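Local coordinates for Thiol:disulfide interchange protein DsbA (Neisseria meningitidis MC58, PDB 3HZ8) that probably acts as a periplasmic thiol-disulfide oxidoreductase of the DsbA subfamily, introducing disulfide bonds into exported proteins through a redox-active cysteine pair, at residues A[23-28]-A[56-61]; A[32-37]-A[75-80]; A[62-67]-A[153-158]. The protein carries 1 engineered substitution. All coordinates share one frame; numbering follows the deposited sequence. Where two conformers were deposited one is given.

Contact 1 of 3, residues A[23-28]-A[56-61]; sequences AGKVEV and DMYLRT
In the beta-alpha-beta unit of this thioredoxin fold, Val26 to Val28 of one strand pair in parallel with Met57 to Leu59 of the next. Val26 N binds Asp56 O at 2.8 Å and Val28 N binds Tyr58 O at 2.9 Å, while Tyr58 N and Arg60 N return bonds to Val26 O and Val28 O. Polar ends gather on one face. Glu27 CG stands anti to the backbone N (chi1 -177°), and the extended chain runs past the Tyr58 ring to set Glu27 OE2 2.8 Å from Arg60 NH1, a salt bridge on the syn side. Glu27 OE1 lies 2.5 Å from Tyr58 OH, a short, weak bond; Gln21 N also binds Glu27 OE1, and Gln22 N binds Tyr58 OH. Glu27 CA sits over one face of the Tyr58 ring, toward its rim and 4.2 Å from the centroid, in a CH-pi contact. Branched Val26 and Val28 suit the apolar face: Val26 CB meets Met57 CG at 3.9 Å, and Val28 CG1 meets Leu59 CD1 at 4.1 Å, with helix 171-191 packing on both valines. Helix 37-50, which begins at the redox-active cysteines, links these strands in the N-terminal half of the thioredoxin fold.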
loop_
_atom_site.group_PDB
_atom_site.type_symbol
_atom_site.label_atom_id
_atom_site.label_comp_id
_atom_site.label_asym_id
_atom_site.label_seq_id
_atom_site.Cartn_x
_atom_site.Cartn_y
_atom_site.Cartn_z
ATOM N N ALA A 23 6.677 7.321 14.201
ATOM C CA ALA A 23 7.264 6.725 15.405
ATOM C C ALA A 23 6.218 6.466 16.480
ATOM O O ALA A 23 5.226 7.186 16.575
ATOM C CB ALA A 23 8.362 7.629 15.958
ATOM N N GLY A 24 6.444 5.430 17.288
ATOM C CA GLY A 24 5.568 5.110 18.415
ATOM C C GLY A 24 4.218 4.545 18.016
ATOM O O GLY A 24 3.350 4.329 18.866
ATOM N N LYS A 25 4.029 4.319 16.717
ATOM C CA LYS A 25 2.833 3.655 16.224
ATOM C C LYS A 25 3.209 2.314 15.594
ATOM O O LYS A 25 4.389 1.995 15.459
ATOM C CB LYS A 25 2.079 4.543 15.239
ATOM C CG LYS A 25 1.232 5.634 15.906
ATOM C CD LYS A 25 0.098 6.064 14.983
ATOM C CE LYS A 25 -0.533 7.381 15.398
ATOM N NZ LYS A 25 -1.314 7.928 14.246
ATOM N N VAL A 26 2.197 1.525 15.259
ATOM C CA VAL A 26 2.395 0.237 14.593
ATOM C C VAL A 26 1.964 0.380 13.137
ATOM O O VAL A 26 0.775 0.485 12.828
ATOM C CB VAL A 26 1.586 -0.900 15.256
ATOM C CG1 VAL A 26 1.821 -2.212 14.532
ATOM C CG2 VAL A 26 1.947 -1.040 16.736
ATOM N N GLU A 27 2.947 0.389 12.245
ATOM C CA GLU A 27 2.689 0.545 10.817
ATOM C C GLU A 27 2.371 -0.799 10.162
ATOM O O GLU A 27 3.038 -1.791 10.438
ATOM C CB GLU A 27 3.918 1.140 10.132
ATOM C CG GLU A 27 3.736 1.408 8.657
ATOM C CD GLU A 27 4.927 2.111 8.059
ATOM O OE1 GLU A 27 5.044 3.334 8.257
ATOM O OE2 GLU A 27 5.739 1.451 7.393
ATOM N N VAL A 28 1.353 -0.807 9.303
ATOM C CA VAL A 28 1.074 -1.933 8.402
ATOM C C VAL A 28 1.328 -1.376 7.009
ATOM O O VAL A 28 0.618 -0.461 6.571
ATOM C CB VAL A 28 -0.385 -2.445 8.531
ATOM C CG1 VAL A 28 -0.631 -3.610 7.571
ATOM C CG2 VAL A 28 -0.673 -2.871 9.978
ATOM N N ASP A 56 -3.499 3.379 17.453
ATOM C CA ASP A 56 -2.039 3.374 17.339
ATOM C C ASP A 56 -1.534 2.613 16.117
ATOM O O ASP A 56 -0.326 2.464 15.936
ATOM C CB ASP A 56 -1.373 2.841 18.617
ATOM C CG ASP A 56 -1.544 1.337 18.802
ATOM O OD1 ASP A 56 -2.525 0.754 18.287
ATOM O OD2 ASP A 56 -0.686 0.745 19.485
ATOM N N MET A 57 -2.461 2.151 15.280
ATOM C CA MET A 57 -2.096 1.467 14.034
ATOM C C MET A 57 -2.507 2.283 12.828
ATOM O O MET A 57 -3.476 3.023 12.876
ATOM C CB MET A 57 -2.767 0.103 13.940
ATOM C CG MET A 57 -2.305 -0.892 14.965
ATOM S SD MET A 57 -3.346 -2.377 14.896
ATOM C CE MET A 57 -2.816 -3.154 13.377
ATOM N N TYR A 58 -1.783 2.125 11.724
ATOM C CA TYR A 58 -2.186 2.772 10.484
ATOM C C TYR A 58 -1.734 1.957 9.282
ATOM O O TYR A 58 -0.751 1.206 9.370
ATOM C CB TYR A 58 -1.667 4.219 10.403
ATOM C CG TYR A 58 -0.152 4.329 10.344
ATOM C CD1 TYR A 58 0.509 4.600 9.133
ATOM C CD2 TYR A 58 0.624 4.154 11.492
ATOM C CE1 TYR A 58 1.883 4.698 9.081
ATOM C CE2 TYR A 58 2.007 4.241 11.445
ATOM C CZ TYR A 58 2.636 4.507 10.234
ATOM O OH TYR A 58 4.010 4.596 10.192
ATOM N N LEU A 59 -2.463 2.110 8.179
ATOM C CA LEU A 59 -2.151 1.439 6.919
ATOM C C LEU A 59 -1.439 2.407 5.974
ATOM O O LEU A 59 -1.984 3.468 5.626
ATOM C CB LEU A 59 -3.435 0.907 6.269
ATOM C CG LEU A 59 -3.280 0.220 4.905
ATOM C CD1 LEU A 59 -2.413 -1.045 4.981
ATOM C CD2 LEU A 59 -4.654 -0.108 4.324
ATOM N N ARG A 60 -0.220 2.037 5.594
ATOM C CA ARG A 60 0.598 2.785 4.644
ATOM C C ARG A 60 0.663 1.961 3.373
ATOM O O ARG A 60 0.861 0.740 3.447
ATOM C CB ARG A 60 2.012 2.934 5.209
ATOM C CG ARG A 60 3.097 3.386 4.232
ATOM C CD ARG A 60 4.455 3.298 4.926
ATOM N NE ARG A 60 5.575 3.801 4.130
ATOM C CZ ARG A 60 6.847 3.764 4.530
ATOM N NH1 ARG A 60 7.161 3.255 5.718
ATOM N NH2 ARG A 60 7.806 4.263 3.752
ATOM N N THR A 61 0.537 2.612 2.222
ATOM C CA THR A 61 0.664 1.895 0.950
ATOM C C THR A 61 1.709 2.543 0.052
ATOM O O THR A 61 1.853 3.765 0.041
ATOM C CB THR A 61 -0.691 1.753 0.231
ATOM O OG1 THR A 61 -1.172 3.046 -0.136
ATOM C CG2 THR A 61 -1.711 1.092 1.145
HETATM O O HOH W 1 1.995 1.552 19.593
HETATM O O HOH W 2 -3.132 5.865 13.472
#

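Contact 2 of 3, residues A[32-37]-A[75-80]; sequences FGYFCP and RLAAAV
Tyr34 and Phe32 lead into the redox-active Cys36-Cys39 site: Tyr34 meets Leu76, Ala77 and Val80 of helix 71-83, and Phe32 meets Ala77. Apolar contact dominates. Tyr34 CG lies anti to its own carbonyl carbon (chi1 -76°), and the ring reaches the helix with its CE2 edge and hydroxyl end: CE2 is 3.9 Å from Ala77 CB and 4.0 Å from Leu76 CG. The small Ala77 lets that edge come close to the helix backbone, Tyr34 OH lying 3.7 Å from Ala77 CA. Phe32 CZ also touches Ala77 CB, at 3.9 Å, and the same ring sets its CE1 over the centre of the Tyr34 face, 3.5 Å above the plane. Tip to tip, Tyr34 OH and Val80 CG2 meet at 3.8 Å.

Polar contact is confined to the phenol end. One water donates to Tyr34 OH and, at 3.0 Å, to Ala77 O, while Asn92 OD1 is a further partner of this buried hydroxyl. Tyr34 lies in the type I turn from Gly33 to Cys36, the N-cap of helix 37-50. Around the pair, Ile95 and Phe96 of helix 88-101 pack on Tyr34, Met143 of helix 134-149 covers Ala77, and the Phe32 ring meets that of His63 in strand 57-63 edge-to-face.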
loop_
_atom_site.group_PDB
_atom_site.type_symbol
_atom_site.label_atom_id
_atom_site.label_comp_id
_atom_site.label_asym_id
_atom_site.label_seq_id
_atom_site.Cartn_x
_atom_site.Cartn_y
_atom_site.Cartn_z
ATOM N N PHE A 32 2.203 -2.666 -3.479
ATOM C CA PHE A 32 1.209 -3.156 -4.428
ATOM C C PHE A 32 1.490 -2.552 -5.795
ATOM O O PHE A 32 2.373 -1.700 -5.944
ATOM C CB PHE A 32 -0.219 -2.763 -3.980
ATOM C CG PHE A 32 -0.519 -1.285 -4.139
ATOM C CD1 PHE A 32 -1.283 -0.833 -5.218
ATOM C CD2 PHE A 32 0.005 -0.348 -3.249
ATOM C CE1 PHE A 32 -1.534 0.528 -5.402
ATOM C CE2 PHE A 32 -0.225 1.024 -3.428
ATOM C CZ PHE A 32 -0.999 1.464 -4.501
ATOM N N GLY A 33 0.733 -2.992 -6.793
ATOM C CA GLY A 33 0.689 -2.296 -8.083
ATOM C C GLY A 33 -0.759 -2.261 -8.527
ATOM O O GLY A 33 -1.514 -3.200 -8.252
ATOM N N TYR A 34 -1.161 -1.195 -9.219
ATOM C CA TYR A 34 -2.548 -1.107 -9.705
ATOM C C TYR A 34 -2.857 -2.105 -10.853
ATOM O O TYR A 34 -4.022 -2.382 -11.144
ATOM C CB TYR A 34 -2.872 0.319 -10.150
ATOM C CG TYR A 34 -3.119 1.295 -9.031
ATOM C CD1 TYR A 34 -4.104 1.054 -8.068
ATOM C CD2 TYR A 34 -2.406 2.485 -8.958
ATOM C CE1 TYR A 34 -4.372 1.981 -7.049
ATOM C CE2 TYR A 34 -2.660 3.416 -7.941
ATOM C CZ TYR A 34 -3.639 3.156 -6.980
ATOM O OH TYR A 34 -3.893 4.092 -5.984
ATOM N N PHE A 35 -1.815 -2.645 -11.480
ATOM C CA PHE A 35 -1.962 -3.629 -12.582
ATOM C C PHE A 35 -2.152 -5.045 -12.068
ATOM O O PHE A 35 -2.279 -5.975 -12.857
ATOM C CB PHE A 35 -0.672 -3.644 -13.408
ATOM C CG PHE A 35 0.566 -3.723 -12.546
ATOM C CD1 PHE A 35 0.886 -4.907 -11.878
ATOM C CD2 PHE A 35 1.384 -2.605 -12.351
ATOM C CE1 PHE A 35 1.995 -4.998 -11.044
ATOM C CE2 PHE A 35 2.485 -2.683 -11.511
ATOM C CZ PHE A 35 2.797 -3.877 -10.853
ATOM N N CYS A 36 -2.101 -5.215 -10.746
ATOM C CA CYS A 36 -1.894 -6.516 -10.110
ATOM C C CYS A 36 -3.219 -7.180 -9.675
ATOM O O CYS A 36 -3.869 -6.713 -8.739
ATOM C CB CYS A 36 -0.921 -6.286 -8.929
ATOM S SG CYS A 36 -0.813 -7.513 -7.610
ATOM N N PRO A 37 -3.633 -8.271 -10.365
ATOM C CA PRO A 37 -4.897 -8.889 -9.962
ATOM C C PRO A 37 -4.986 -9.362 -8.515
ATOM O O PRO A 37 -6.027 -9.172 -7.884
ATOM C CB PRO A 37 -5.048 -10.062 -10.940
ATOM C CG PRO A 37 -4.282 -9.615 -12.150
ATOM C CD PRO A 37 -3.072 -8.937 -11.559
ATOM N N ARG A 75 3.038 7.752 -9.195
ATOM C CA ARG A 75 2.560 9.126 -9.022
ATOM C C ARG A 75 1.040 9.180 -8.812
ATOM O O ARG A 75 0.543 9.995 -8.018
ATOM C CB ARG A 75 2.964 9.999 -10.212
ATOM C CG ARG A 75 2.924 11.480 -9.864
ATOM C CD ARG A 75 3.520 12.376 -10.939
ATOM N NE ARG A 75 3.564 13.741 -10.435
ATOM C CZ ARG A 75 3.978 14.797 -11.130
ATOM N NH1 ARG A 75 4.387 14.653 -12.383
ATOM N NH2 ARG A 75 3.971 16.004 -10.561
ATOM N N LEU A 76 0.305 8.324 -9.525
ATOM C CA LEU A 76 -1.134 8.152 -9.265
ATOM C C LEU A 76 -1.400 7.695 -7.833
ATOM O O LEU A 76 -2.291 8.236 -7.173
ATOM C CB LEU A 76 -1.763 7.166 -10.256
ATOM C CG LEU A 76 -3.243 6.826 -10.032
ATOM C CD1 LEU A 76 -4.109 8.080 -9.948
ATOM C CD2 LEU A 76 -3.748 5.860 -11.079
ATOM N N ALA A 77 -0.669 6.677 -7.369
ATOM C CA ALA A 77 -0.846 6.186 -5.995
ATOM C C ALA A 77 -0.593 7.320 -4.998
ATOM O O ALA A 77 -1.365 7.507 -4.032
ATOM C CB ALA A 77 0.076 5.008 -5.724
ATOM N N ALA A 78 0.472 8.083 -5.243
ATOM C CA ALA A 78 0.807 9.242 -4.423
ATOM C C ALA A 78 -0.363 10.224 -4.412
ATOM O O ALA A 78 -0.793 10.665 -3.350
ATOM C CB ALA A 78 2.058 9.903 -4.954
ATOM N N ALA A 79 -0.897 10.534 -5.591
ATOM C CA ALA A 79 -1.993 11.496 -5.704
ATOM C C ALA A 79 -3.255 11.054 -4.952
ATOM O O ALA A 79 -3.952 11.884 -4.346
ATOM C CB ALA A 79 -2.309 11.730 -7.173
ATOM N N VAL A 80 -3.567 9.758 -5.011
ATOM C CA VAL A 80 -4.725 9.198 -4.304
ATOM C C VAL A 80 -4.514 9.356 -2.806
ATOM O O VAL A 80 -5.426 9.753 -2.079
ATOM C CB VAL A 80 -4.937 7.702 -4.661
ATOM C CG1 VAL A 80 -5.910 7.007 -3.675
ATOM C CG2 VAL A 80 -5.408 7.565 -6.091
HETATM O O HOH W 3 -2.715 4.988 -3.259
#

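Contact 3 of 3, residues A[62-67]-A[153-158]; sequences EHVVWQ and DGVPTV. Engineered in segment 153-158: Val155 (natural residue Thr).
With CG1 anti to the carbonyl carbon in both Val64 (chi1 -67°) and Val155 (chi1 -71°), the two side chains turn toward each other and their CG1 methyls meet at 3.5 Å, tighter than usual carbon contact. Val155, an engineered residue that is Thr in the natural sequence, comes just before Pro156, whose preceding peptide bond is cis. This is the cis-proline loop of the thioredoxin fold, which lies beside the redox-active cysteines; here the Val155 side chain touches Cys36. The second methyl, CG2 of Val155, points at the far rim of the indole, 3.7 Å from Trp66 CH2, so that the two residues approach tip to tip.

Trp66 spans the rest of the contact. Its CZ2 comes within 3.5 Å of Asp153 C and 3.7 Å of Gly154 N, bringing the indole against the main chain of the loop. The broad indole can meet the loop at its CZ2-CH2 rim while one face takes Val64 CG2 over its centre, 3.6 Å above the plane; its NE1 is taken by Ile152 O. Val64 lies between the two, CG2 over the indole and both methyls near Val155 CG1.

Each segment also has a side-chain bond to its own main chain. His63 ND1 donates to Val64 O at 2.8 Å, in the carbonyl plane on a lone pair. On the partner segment Thr157 OG1, 2.7 Å from Gly154 O, donates from above the carbonyl plane, 45° out of it.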
loop_
_atom_site.group_PDB
_atom_site.type_symbol
_atom_site.label_atom_id
_atom_site.label_comp_id
_atom_site.label_asym_id
_atom_site.label_seq_id
_atom_site.Cartn_x
_atom_site.Cartn_y
_atom_site.Cartn_z
ATOM N N GLU A 62 2.455 1.710 -0.666
ATOM C CA GLU A 62 3.495 2.189 -1.583
ATOM C C GLU A 62 3.405 1.382 -2.875
ATOM O O GLU A 62 3.323 0.146 -2.829
ATOM C CB GLU A 62 4.885 1.993 -0.963
ATOM C CG GLU A 62 5.083 2.623 0.439
ATOM C CD GLU A 62 5.131 4.163 0.433
ATOM O OE1 GLU A 62 5.180 4.772 -0.658
ATOM O OE2 GLU A 62 5.128 4.769 1.532
ATOM N N HIS A 63 3.391 2.071 -4.015
ATOM C CA HIS A 63 3.321 1.396 -5.321
ATOM C C HIS A 63 4.727 1.036 -5.758
ATOM O O HIS A 63 5.625 1.883 -5.708
ATOM C CB HIS A 63 2.675 2.331 -6.354
ATOM C CG HIS A 63 2.164 1.654 -7.588
ATOM N ND1 HIS A 63 2.984 1.091 -8.544
ATOM C CD2 HIS A 63 0.899 1.502 -8.046
ATOM C CE1 HIS A 63 2.242 0.574 -9.510
ATOM N NE2 HIS A 63 0.974 0.829 -9.244
ATOM N N VAL A 64 4.938 -0.212 -6.176
ATOM C CA VAL A 64 6.268 -0.606 -6.659
ATOM C C VAL A 64 6.626 0.122 -7.961
ATOM O O VAL A 64 5.743 0.540 -8.719
ATOM C CB VAL A 64 6.416 -2.150 -6.860
ATOM C CG1 VAL A 64 6.363 -2.867 -5.510
ATOM C CG2 VAL A 64 5.394 -2.713 -7.861
ATOM N N VAL A 65 7.927 0.291 -8.209
ATOM C CA VAL A 65 8.395 0.838 -9.487
ATOM C C VAL A 65 9.474 -0.104 -10.018
ATOM O O VAL A 65 10.589 -0.143 -9.492
ATOM C CB VAL A 65 8.914 2.295 -9.357
ATOM C CG1 VAL A 65 9.436 2.809 -10.705
ATOM C CG2 VAL A 65 7.825 3.201 -8.788
ATOM N N TRP A 66 9.113 -0.880 -11.040
ATOM C CA TRP A 66 9.969 -1.941 -11.573
ATOM C C TRP A 66 10.515 -1.599 -12.961
ATOM O O TRP A 66 11.339 -2.326 -13.500
ATOM C CB TRP A 66 9.174 -3.250 -11.641
ATOM C CG TRP A 66 8.971 -3.894 -10.301
ATOM C CD1 TRP A 66 9.772 -3.766 -9.197
ATOM C CD2 TRP A 66 7.921 -4.796 -9.929
ATOM N NE1 TRP A 66 9.277 -4.526 -8.159
ATOM C CE2 TRP A 66 8.140 -5.165 -8.579
ATOM C CE3 TRP A 66 6.800 -5.303 -10.598
ATOM C CZ2 TRP A 66 7.295 -6.042 -7.897
ATOM C CZ3 TRP A 66 5.970 -6.195 -9.924
ATOM C CH2 TRP A 66 6.224 -6.553 -8.580
ATOM N N GLN A 67 10.030 -0.502 -13.527
ATOM C CA GLN A 67 10.524 0.009 -14.808
ATOM C C GLN A 67 10.148 1.482 -14.907
ATOM O O GLN A 67 9.242 1.941 -14.202
ATOM C CB GLN A 67 9.964 -0.806 -15.994
ATOM C CG GLN A 67 8.428 -0.806 -16.113
ATOM C CD GLN A 67 7.883 -1.694 -17.222
ATOM O OE1 GLN A 67 8.616 -2.498 -17.816
ATOM N NE2 GLN A 67 6.581 -1.560 -17.497
ATOM N N ASP A 153 10.311 -7.449 -4.816
ATOM C CA ASP A 153 10.217 -8.009 -6.167
ATOM C C ASP A 153 8.917 -8.761 -6.421
ATOM O O ASP A 153 8.751 -9.383 -7.471
ATOM C CB ASP A 153 11.445 -8.876 -6.501
ATOM C CG ASP A 153 11.621 -10.063 -5.555
ATOM O OD1 ASP A 153 10.810 -10.247 -4.625
ATOM O OD2 ASP A 153 12.603 -10.820 -5.745
ATOM N N GLY A 154 7.981 -8.682 -5.471
ATOM C CA GLY A 154 6.666 -9.312 -5.642
ATOM C C GLY A 154 5.589 -8.473 -4.978
ATOM O O GLY A 154 5.844 -7.804 -3.977
ATOM N N VAL A 155 4.386 -8.490 -5.541
ATOM C CA VAL A 155 3.260 -7.780 -4.945
ATOM C C VAL A 155 2.045 -8.708 -4.962
ATOM O O VAL A 155 1.915 -9.543 -5.859
ATOM C CB VAL A 155 2.938 -6.455 -5.690
ATOM C CG1 VAL A 155 4.015 -5.435 -5.425
ATOM C CG2 VAL A 155 2.760 -6.675 -7.192
ATOM N N PRO A 156 1.160 -8.583 -3.970
ATOM C CA PRO A 156 1.266 -7.693 -2.815
ATOM C C PRO A 156 2.259 -8.214 -1.805
ATOM O O PRO A 156 2.431 -9.426 -1.676
ATOM C CB PRO A 156 -0.138 -7.718 -2.205
ATOM C CG PRO A 156 -0.735 -9.024 -2.655
ATOM C CD PRO A 156 -0.085 -9.381 -3.976
ATOM N N THR A 157 2.912 -7.291 -1.100
ATOM C CA THR A 157 3.789 -7.627 0.034
ATOM C C THR A 157 3.318 -6.778 1.215
ATOM O O THR A 157 3.133 -5.570 1.067
ATOM C CB THR A 157 5.282 -7.308 -0.287
ATOM O OG1 THR A 157 5.762 -8.227 -1.285
ATOM C CG2 THR A 157 6.177 -7.423 0.957
ATOM N N VAL A 158 3.098 -7.395 2.375
ATOM C CA VAL A 158 2.677 -6.639 3.550
ATOM C C VAL A 158 3.699 -6.832 4.647
ATOM O O VAL A 158 4.061 -7.961 4.962
ATOM C CB VAL A 158 1.265 -7.075 4.042
ATOM C CG1 VAL A 158 0.886 -6.356 5.363
ATOM C CG2 VAL A 158 0.218 -6.803 2.953
#

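After the short strand 11-13, the chain enters strand 26-32, and contact 1 closes the loop through helix 37-50 where strand 57-63 pairs beside it. Contact 2 starts inside that loop, at 32-37, and closes only at 75-80, so it crosses contact 1. Contact 3 opens at 62-67, within the span of contact 2, which it crosses in turn, and closes at 153-158 after 85 mainly helical residues; it follows contact 1 in series. Together they tie strand 26-32 and the edge strand 57-63 to helix 71-83 and to the cis-proline loop. Phe32 is the joint: Thr61 packs on its ring, and its backbone probably bonds to Glu62 and Val64.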